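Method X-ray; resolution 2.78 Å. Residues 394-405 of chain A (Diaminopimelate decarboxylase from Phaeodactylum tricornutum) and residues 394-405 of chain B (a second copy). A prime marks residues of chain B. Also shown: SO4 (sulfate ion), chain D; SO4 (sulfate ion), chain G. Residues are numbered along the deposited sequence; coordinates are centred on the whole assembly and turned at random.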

# COMPACT_ATOMS: atom_id res chain seq x y z
N ALA A 394 -1.16 4.73 13.43
CA ALA A 394 0.06 5.20 12.79
C ALA A 394 0.32 4.37 11.54
O ALA A 394 0.35 3.14 11.60
N TYR A 395 0.48 5.06 10.40
CA TYR A 395 0.81 4.42 9.13
C TYR A 395 -0.24 3.38 8.73
O TYR A 395 0.08 2.31 8.21
N CYS A 396 -1.51 3.71 8.98
CA CYS A 396 -2.62 2.89 8.51
C CYS A 396 -3.55 3.72 7.64
O CYS A 396 -3.57 3.53 6.42
N SER A 397 -4.32 4.65 8.22
CA SER A 397 -5.09 5.58 7.40
C SER A 397 -4.18 6.41 6.50
O SER A 397 -4.51 6.67 5.34
N GLY A 398 -3.01 6.81 7.01
CA GLY A 398 -2.09 7.60 6.23
C GLY A 398 -1.21 6.82 5.27
O GLY A 398 -0.46 7.43 4.51
N MET A 399 -1.27 5.48 5.29
CA MET A 399 -0.47 4.67 4.39
C MET A 399 -1.11 3.30 4.19
O MET A 399 -0.76 2.33 4.87
N SER A 400 -2.06 3.22 3.26
CA SER A 400 -2.73 1.98 2.95
C SER A 400 -3.06 1.97 1.46
O SER A 400 -2.87 2.97 0.76
N THR A 401 -3.55 0.84 0.99
CA THR A 401 -3.96 0.71 -0.41
C THR A 401 -5.46 0.96 -0.54
O THR A 401 -6.25 0.09 -0.90
N LYS A 402 -5.85 2.20 -0.22
CA LYS A 402 -7.23 2.62 -0.37
C LYS A 402 -7.68 2.49 -1.82
O LYS A 402 -6.88 2.64 -2.75
N ASN A 403 -8.96 2.18 -2.00
CA ASN A 403 -9.64 2.07 -3.29
C ASN A 403 -9.20 0.86 -4.10
O ASN A 403 -9.69 0.68 -5.22
N TYR A 404 -8.30 0.03 -3.58
CA TYR A 404 -8.08 -1.29 -4.17
C TYR A 404 -9.36 -2.10 -4.08
O TYR A 404 -10.05 -2.09 -3.06
N ASN A 405 -9.69 -2.81 -5.17
CA ASN A 405 -10.98 -3.48 -5.33
C ASN A 405 -12.13 -2.48 -5.33
O ASN A 405 -13.30 -2.87 -5.17
N ALA B 394 -0.56 -3.28 -14.08
CA ALA B 394 -1.37 -4.19 -13.27
C ALA B 394 -0.98 -4.04 -11.81
O ALA B 394 0.20 -4.18 -11.46
N TYR B 395 -1.98 -3.77 -10.96
CA TYR B 395 -1.80 -3.69 -9.50
C TYR B 395 -0.79 -2.63 -9.10
O TYR B 395 -0.07 -2.77 -8.11
N CYS B 396 -0.73 -1.55 -9.89
CA CYS B 396 0.04 -0.37 -9.53
C CYS B 396 -0.90 0.82 -9.31
O CYS B 396 -1.16 1.19 -8.17
N SER B 397 -1.44 1.40 -10.38
CA SER B 397 -2.41 2.48 -10.22
C SER B 397 -3.68 1.99 -9.53
O SER B 397 -4.39 2.78 -8.90
N GLY B 398 -3.97 0.70 -9.62
CA GLY B 398 -5.10 0.12 -8.92
C GLY B 398 -4.78 -0.46 -7.57
O GLY B 398 -5.66 -1.05 -6.93
N MET B 399 -3.54 -0.29 -7.10
CA MET B 399 -3.11 -0.88 -5.83
C MET B 399 -1.79 -0.20 -5.43
O MET B 399 -0.71 -0.67 -5.78
N SER B 400 -1.91 0.91 -4.70
CA SER B 400 -0.76 1.67 -4.26
C SER B 400 -1.10 2.39 -2.96
O SER B 400 -2.27 2.48 -2.57
N THR B 401 -0.07 2.89 -2.29
CA THR B 401 -0.24 3.68 -1.07
C THR B 401 -0.33 5.16 -1.39
O THR B 401 0.40 5.98 -0.83
N LYS B 402 -1.22 5.51 -2.32
CA LYS B 402 -1.37 6.90 -2.72
C LYS B 402 -1.76 7.77 -1.54
O LYS B 402 -2.35 7.30 -0.55
N ASN B 403 -1.43 9.05 -1.63
CA ASN B 403 -1.66 10.06 -0.60
C ASN B 403 -0.82 9.81 0.65
O ASN B 403 -1.06 10.45 1.69
N TYR B 404 0.13 8.89 0.59
CA TYR B 404 1.16 8.82 1.62
C TYR B 404 2.09 10.01 1.46
O TYR B 404 2.50 10.36 0.35
N ASN B 405 2.42 10.65 2.59
CA ASN B 405 3.09 11.95 2.60
C ASN B 405 2.29 13.01 1.85
O ASN B 405 2.85 14.01 1.40

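Packing of two copies of the same loop, residues 394-405 of chains A and B of diaminopimelate decarboxylase, which meet around an approximate twofold with the CA atoms of Thr401 and Thr401′ 4.8 Å apart; 731 Å² is buried, both sides summed. Along chain B, Ala394′, Cys396′ and Ser397′ make no contact with the other stretch. Tyr395′ (chi1 m) leaves its CA sideways, but its ring reaches chain A, where CD1 lies 4.2 Å from Tyr404 CE1. The hydroxyl is used differently: Tyr395′ OH donates a 2.5 Å hydrogen bond to O4 of the chain G sulfate, probably acquired from the crystallisation liquor. Tyr395 OH does the same with O3 of the chain D sulfate, at 2.6 Å.

Gly398′ sits in the type I turn Cys396′-Met399′ and meets chain A through its backbone, with O 3.1 Å from Tyr404 CD1. Met399′ (chi1 t, chi3 m) lays its side chain over one face of the Tyr404 ring: CG is 3.6 Å and SD 4.5 Å from the ring centroid, both close to the ring normal, while CE comes within 3.5 Å of Tyr404 CZ. Ser400′ (p) points its CB away from chain A, so its backbone makes the contact: O receives a CA-H...O contact from Thr401 CA at 3.3 Å. The mirrored contact, Thr401′ CA to Ser400 O, is also 3.3 Å. Between them Ser400 O and Ser400′ O, two acceptors, approach to 3.4 Å without a hydrogen bond. Thr401′ (p) directs its methyl into the centre, CG2 lying 4.3 Å from Thr401 CG2 and 4.3 Å from Met399 CG; its OG1 is hydrogen-bonded elsewhere in the structure.

Lys402′ starts sideways, but a p rotamer at chi1 followed by an extended chain carries its end to chain A. Lys402′ CE packs 3.7 Å from Lys402 CG, and Lys402′ NZ gives a weak 3.2 Å hydrogen bond to Asn403 OD1. Asn403′ (m), with phi positive in the type II turn Thr401′-Tyr404′, points toward chain A and returns the exchange: its OD1 accepts from Lys402 NZ, also at 3.2 Å. Lys402 reaches it by a different path, with chi3 at p rather than t. Tyr404′ (t) has the largest area covered on its chain, 80 Å². Met399 covers one face of its ring, with CG 4.0 Å and SD 4.4 Å from the centroid; Gly398 O lies at the ring edge, 3.1 Å from CD1, and Tyr404′ OH is 3.5 Å from Tyr395 CE1. Asn405′ adds almost nothing to the contact.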

# COMPACT_ATOMS: atom_id res chain seq x y z
CB ALA A 394 1.26 5.11 13.74
CB TYR A 395 2.21 3.80 9.17
CG TYR A 395 3.27 4.78 9.58
CD1 TYR A 395 3.70 5.77 8.70
CD2 TYR A 395 3.85 4.74 10.84
CE1 TYR A 395 4.67 6.68 9.06
CE2 TYR A 395 4.82 5.65 11.22
CZ TYR A 395 5.23 6.62 10.32
OH TYR A 395 6.19 7.53 10.68
CB CYS A 396 -3.37 2.26 9.69
SG CYS A 396 -2.37 1.12 10.66
CB SER A 397 -5.93 6.49 8.30
OG SER A 397 -6.64 7.44 7.52
CB MET A 399 0.96 4.53 4.92
CG MET A 399 1.84 3.56 4.14
SD MET A 399 3.21 2.91 5.12
CE MET A 399 2.60 1.27 5.49
CB SER A 400 -4.01 1.80 3.78
OG SER A 400 -4.95 2.83 3.50
CB THR A 401 -3.58 -0.66 -0.96
OG1 THR A 401 -4.12 -1.69 -0.12
CG2 THR A 401 -2.07 -0.80 -1.00
CB LYS A 402 -7.41 4.06 0.12
CG LYS A 402 -6.72 5.09 -0.76
CD LYS A 402 -6.89 6.50 -0.23
CE LYS A 402 -5.83 6.83 0.81
NZ LYS A 402 -5.87 8.27 1.20
CB ASN A 403 -9.48 3.35 -4.14
CG ASN A 403 -9.91 4.60 -3.39
OD1 ASN A 403 -9.28 5.65 -3.49
ND2 ASN A 403 -10.99 4.48 -2.62
CB TYR A 404 -6.94 -2.00 -3.44
CG TYR A 404 -6.59 -3.36 -4.01
CD1 TYR A 404 -6.57 -3.58 -5.38
CD2 TYR A 404 -6.27 -4.42 -3.17
CE1 TYR A 404 -6.24 -4.82 -5.90
CE2 TYR A 404 -5.94 -5.66 -3.68
CZ TYR A 404 -5.93 -5.85 -5.05
OH TYR A 404 -5.60 -7.09 -5.57
CB ASN A 405 -11.21 -4.54 -4.25
CG ASN A 405 -10.50 -5.84 -4.54
OD1 ASN A 405 -11.08 -6.92 -4.43
ND2 ASN A 405 -9.22 -5.75 -4.89
CB ALA B 394 -1.19 -5.64 -13.72
CB TYR B 395 -1.43 -5.06 -8.92
CG TYR B 395 -2.37 -6.15 -9.37
CD1 TYR B 395 -3.68 -6.19 -8.90
CD2 TYR B 395 -1.97 -7.11 -10.29
CE1 TYR B 395 -4.55 -7.18 -9.32
CE2 TYR B 395 -2.83 -8.10 -10.71
CZ TYR B 395 -4.12 -8.13 -10.22
OH TYR B 395 -4.98 -9.11 -10.64
CB CYS B 396 1.08 -0.06 -10.61
SG CYS B 396 2.37 -1.32 -10.76
CB SER B 397 -2.75 3.10 -11.58
OG SER B 397 -4.05 3.67 -11.57
CB MET B 399 -2.94 -2.38 -5.94
CG MET B 399 -3.02 -3.13 -4.62
SD MET B 399 -1.80 -4.46 -4.50
CE MET B 399 -2.51 -5.70 -5.58
CB SER B 400 -0.31 2.69 -5.31
OG SER B 400 -1.39 3.55 -5.67
CB THR B 401 0.91 3.41 -0.11
OG1 THR B 401 2.16 3.70 -0.76
CG2 THR B 401 0.92 1.96 0.31
CB LYS B 402 -2.42 7.02 -3.83
CG LYS B 402 -3.78 6.50 -3.44
CD LYS B 402 -4.70 6.43 -4.64
CE LYS B 402 -6.01 5.73 -4.31
NZ LYS B 402 -6.79 5.44 -5.54
CB ASN B 403 -3.14 10.17 -0.23
CG ASN B 403 -4.03 10.35 -1.45
OD1 ASN B 403 -5.16 9.86 -1.49
ND2 ASN B 403 -3.52 11.06 -2.45
CB TYR B 404 1.94 7.51 1.51
CG TYR B 404 2.92 7.24 2.63
CD1 TYR B 404 2.58 7.47 3.96
CD2 TYR B 404 4.19 6.74 2.35
CE1 TYR B 404 3.47 7.22 4.98
CE2 TYR B 404 5.09 6.49 3.37
CZ TYR B 404 4.73 6.73 4.68
OH TYR B 404 5.63 6.47 5.68
CB ASN B 405 4.52 11.88 2.04
CG ASN B 405 5.38 10.86 2.77
OD1 ASN B 405 4.87 9.97 3.44
ND2 ASN B 405 6.69 11.00 2.64
S SO4 D . 8.42 7.11 13.66
O1 SO4 D . 8.20 5.72 14.04
O2 SO4 D . 8.78 7.89 14.84
O3 SO4 D . 7.21 7.66 13.07
O4 SO4 D . 9.50 7.17 12.67
S SO4 G . -4.09 -12.28 -12.34
O1 SO4 G . -4.96 -12.93 -11.36
O2 SO4 G . -2.69 -12.47 -11.96
O3 SO4 G . -4.33 -12.86 -13.66
O4 SO4 G . -4.39 -10.85 -12.36